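Local coordinates for protein probable exosome complex exonuclease 2 (PDB 2WNR) that probably serves as a non-catalytic subunit of the archaeal exosome, an RNA-degrading complex, and contributes to structuring the active site of its partner Rrp41, at residues Val105-Val110 with Asn149-Ala154. Residues are numbered along the deposited sequence; the frame is centred on the assembly and turned at random.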
ATOM      1  N   VAL A 105      -8.517   8.611  11.938  1.00 22.35           N
ATOM      2  CA  VAL A 105      -8.015   9.844  11.351  1.00 22.72           C
ATOM      3  C   VAL A 105      -8.648  11.086  11.976  1.00 24.55           C
ATOM      4  O   VAL A 105      -7.948  12.057  12.297  1.00 26.04           O
ATOM      5  CB  VAL A 105      -8.234   9.847   9.822  1.00 22.66           C
ATOM      6  CG1 VAL A 105      -7.997  11.234   9.236  1.00 21.34           C
ATOM      7  CG2 VAL A 105      -7.324   8.797   9.154  1.00 21.31           C
ATOM      8  N   GLU A 106      -9.964  11.051  12.165  1.00 23.67           N
ATOM      9  CA  GLU A 106     -10.638  12.191  12.769  1.00 25.06           C
ATOM     10  C   GLU A 106     -10.168  12.418  14.197  1.00 26.22           C
ATOM     11  O   GLU A 106      -9.703  13.516  14.541  1.00 26.74           O
ATOM     12  CB  GLU A 106     -12.148  12.025  12.759  1.00 24.27           C
ATOM     13  CG  GLU A 106     -12.828  13.269  13.310  1.00 25.15           C
ATOM     14  CD  GLU A 106     -14.266  13.037  13.664  1.00 25.86           C
ATOM     15  OE1 GLU A 106     -14.627  11.874  13.931  1.00 25.15           O
ATOM     16  OE2 GLU A 106     -15.032  14.026  13.682  1.00 26.11           O
ATOM     17  N   LEU A 107     -10.288  11.371  15.016  1.00 26.39           N
ATOM     18  CA  LEU A 107      -9.801  11.393  16.389  1.00 26.10           C
ATOM     19  C   LEU A 107      -8.392  11.970  16.456  1.00 24.22           C
ATOM     20  O   LEU A 107      -8.133  12.885  17.213  1.00 24.98           O
ATOM     21  CB  LEU A 107      -9.823   9.991  16.999  1.00 25.66           C
ATOM     22  CG  LEU A 107      -9.462   9.770  18.486  1.00 24.32           C
ATOM     23  CD1 LEU A 107      -8.001   9.470  18.696  1.00 28.28           C
ATOM     24  CD2 LEU A 107      -9.888  10.934  19.378  1.00 23.19           C
ATOM     25  N   SER A 108      -7.510  11.423  15.632  1.00 24.34           N
ATOM     26  CA  SER A 108      -6.111  11.819  15.548  1.00 24.99           C
ATOM     27  C   SER A 108      -5.929  13.301  15.221  1.00 24.03           C
ATOM     28  O   SER A 108      -5.240  14.020  15.940  1.00 25.05           O
ATOM     29  CB  SER A 108      -5.416  10.953  14.502  1.00 24.26           C
ATOM     30  OG  SER A 108      -4.056  10.802  14.821  1.00 30.11           O
ATOM     31  N   ARG A 109      -6.556  13.761  14.146  1.00 24.14           N
ATOM     32  CA  ARG A 109      -6.453  15.167  13.733  1.00 22.79           C
ATOM     33  C   ARG A 109      -7.049  16.156  14.729  1.00 23.50           C
ATOM     34  O   ARG A 109      -6.552  17.273  14.880  1.00 25.55           O
ATOM     35  CB  ARG A 109      -7.113  15.363  12.381  1.00 21.48           C
ATOM     36  CG  ARG A 109      -6.342  14.727  11.261  1.00 22.76           C
ATOM     37  CD  ARG A 109      -7.079  14.861   9.961  1.00 24.39           C
ATOM     38  NE  ARG A 109      -7.269  16.254   9.562  1.00 25.48           N
ATOM     39  CZ  ARG A 109      -6.335  17.007   8.998  1.00 18.45           C
ATOM     40  NH1 ARG A 109      -5.128  16.510   8.790  1.00 19.54           N
ATOM     41  NH2 ARG A 109      -6.610  18.248   8.657  1.00 12.90           N
ATOM     42  N   VAL A 110      -8.119  15.746  15.401  1.00 22.07           N
ATOM     43  CA  VAL A 110      -8.754  16.595  16.394  1.00 22.22           C
ATOM     44  C   VAL A 110      -7.855  16.776  17.606  1.00 22.89           C
ATOM     45  O   VAL A 110      -7.743  17.884  18.132  1.00 24.26           O
ATOM     46  CB  VAL A 110     -10.174  16.099  16.762  1.00 20.91           C
ATOM     47  CG1 VAL A 110     -10.695  16.812  17.981  1.00 19.01           C
ATOM     48  CG2 VAL A 110     -11.110  16.381  15.605  1.00 22.44           C
ATOM     49  N   ASN A 149     -16.452   8.201  24.190  1.00 23.92           N
ATOM     50  CA  ASN A 149     -15.706   9.460  24.276  1.00 24.26           C
ATOM     51  C   ASN A 149     -14.192   9.276  24.184  1.00 24.61           C
ATOM     52  O   ASN A 149     -13.465   9.347  25.175  1.00 25.61           O
ATOM     53  CB  ASN A 149     -16.099  10.245  25.537  1.00 24.01           C
ATOM     54  CG  ASN A 149     -15.548  11.661  25.551  1.00 23.26           C
ATOM     55  OD1 ASN A 149     -14.946  12.125  24.583  1.00 23.81           O
ATOM     56  ND2 ASN A 149     -15.764  12.358  26.660  1.00 25.13           N
ATOM     57  N   LEU A 150     -13.733   9.044  22.969  1.00 24.35           N
ATOM     58  CA  LEU A 150     -12.333   8.907  22.702  1.00 23.61           C
ATOM     59  C   LEU A 150     -11.586  10.247  22.790  1.00 23.82           C
ATOM     60  O   LEU A 150     -10.459  10.303  23.263  1.00 23.54           O
ATOM     61  CB  LEU A 150     -12.198   8.324  21.311  1.00 25.07           C
ATOM     62  CG  LEU A 150     -11.887   6.844  21.078  1.00 23.53           C
ATOM     63  CD1 LEU A 150     -12.209   5.794  22.149  1.00 21.95           C
ATOM     64  CD2 LEU A 150     -12.174   6.457  19.634  1.00 20.54           C
ATOM     65  N   PHE A 151     -12.233  11.316  22.344  1.00 23.96           N
ATOM     66  CA  PHE A 151     -11.597  12.623  22.212  1.00 24.36           C
ATOM     67  C   PHE A 151     -11.066  13.181  23.534  1.00 25.22           C
ATOM     68  O   PHE A 151      -9.901  13.609  23.611  1.00 25.26           O
ATOM     69  CB  PHE A 151     -12.557  13.630  21.566  1.00 23.13           C
ATOM     70  CG  PHE A 151     -13.088  13.187  20.247  1.00 23.81           C
ATOM     71  CD1 PHE A 151     -12.435  13.537  19.068  1.00 24.61           C
ATOM     72  CD2 PHE A 151     -14.241  12.412  20.174  1.00 26.44           C
ATOM     73  CE1 PHE A 151     -12.920  13.114  17.833  1.00 25.39           C
ATOM     74  CE2 PHE A 151     -14.737  11.983  18.942  1.00 24.04           C
ATOM     75  CZ  PHE A 151     -14.073  12.333  17.771  1.00 24.65           C
ATOM     76  N   ASP A 152     -11.922  13.177  24.560  1.00 25.30           N
ATOM     77  CA  ASP A 152     -11.571  13.790  25.838  1.00 24.90           C
ATOM     78  C   ASP A 152     -10.484  12.985  26.514  1.00 24.45           C
ATOM     79  O   ASP A 152      -9.544  13.558  27.055  1.00 26.31           O
ATOM     80  CB  ASP A 152     -12.798  13.929  26.731  1.00 24.63           C
ATOM     81  CG  ASP A 152     -13.871  14.809  26.117  1.00 27.21           C
ATOM     82  OD1 ASP A 152     -13.627  15.386  25.038  1.00 26.60           O
ATOM     83  OD2 ASP A 152     -14.963  14.934  26.720  1.00 27.27           O
ATOM     84  N   ALA A 153     -10.608  11.660  26.442  1.00 23.55           N
ATOM     85  CA  ALA A 153      -9.599  10.729  26.944  1.00 22.70           C
ATOM     86  C   ALA A 153      -8.277  10.879  26.190  1.00 23.37           C
ATOM     87  O   ALA A 153      -7.205  10.848  26.800  1.00 23.75           O
ATOM     88  CB  ALA A 153     -10.099   9.305  26.846  1.00 21.17           C
ATOM     89  N   ALA A 154      -8.368  11.059  24.871  1.00 23.70           N
ATOM     90  CA  ALA A 154      -7.188  11.179  24.016  1.00 22.40           C
ATOM     91  C   ALA A 154      -6.416  12.453  24.302  1.00 23.18           C
ATOM     92  O   ALA A 154      -5.211  12.410  24.522  1.00 25.43           O
ATOM     93  CB  ALA A 154      -7.565  11.084  22.551  1.00 21.15           C
TER
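Phe151 reaches from helix 150-164 to helix 102-117 and slides past Leu107 in the opposite direction. Its CG is anti to the carbonyl carbon (chi1 -56°), which sends the ring across to residues 105-110. Followed outward, CB lies 4.4 Å from Leu107 CD2 and CG 4.0 Å from that methyl. Next, CD1 meets two methyls, Leu107 CD2 at 3.7 Å and Val110 CG1 at 3.9 Å. CE1 reaches the backbone, 3.8 Å from Leu107 CA. At the tip, CZ meets Glu106 OE1 at the ring edge, with the carboxylate plane turned 87° from the ring plane. Leu107 CD2 also makes an off-centre CH-pi contact, 4.1 Å from the Phe151 centroid. The same methyl packs on Ala154 CB at 3.9 Å and on Leu150 CB. An alanine in place of Phe151 would probably open a gap beside Leu107 and Val110 and deprive Glu106 of its aromatic neighbour. Asn149 is the N-cap of helix 150-164: its OD1 accepts from Asp152 N, and its ND2 donates to Asp152 OD2. The two short helical segments run at 40° to each other within the RNase PH-type domain. Strand 193-201 adjoins the contact through Met195 on Val110 and Thr197 on Phe151. No hydrogen bond links the two segments, so mainly apolar packing joins them, while OE2 of the buried Glu106 forms a salt bridge with Arg220 and a hydrogen bond with Gln235.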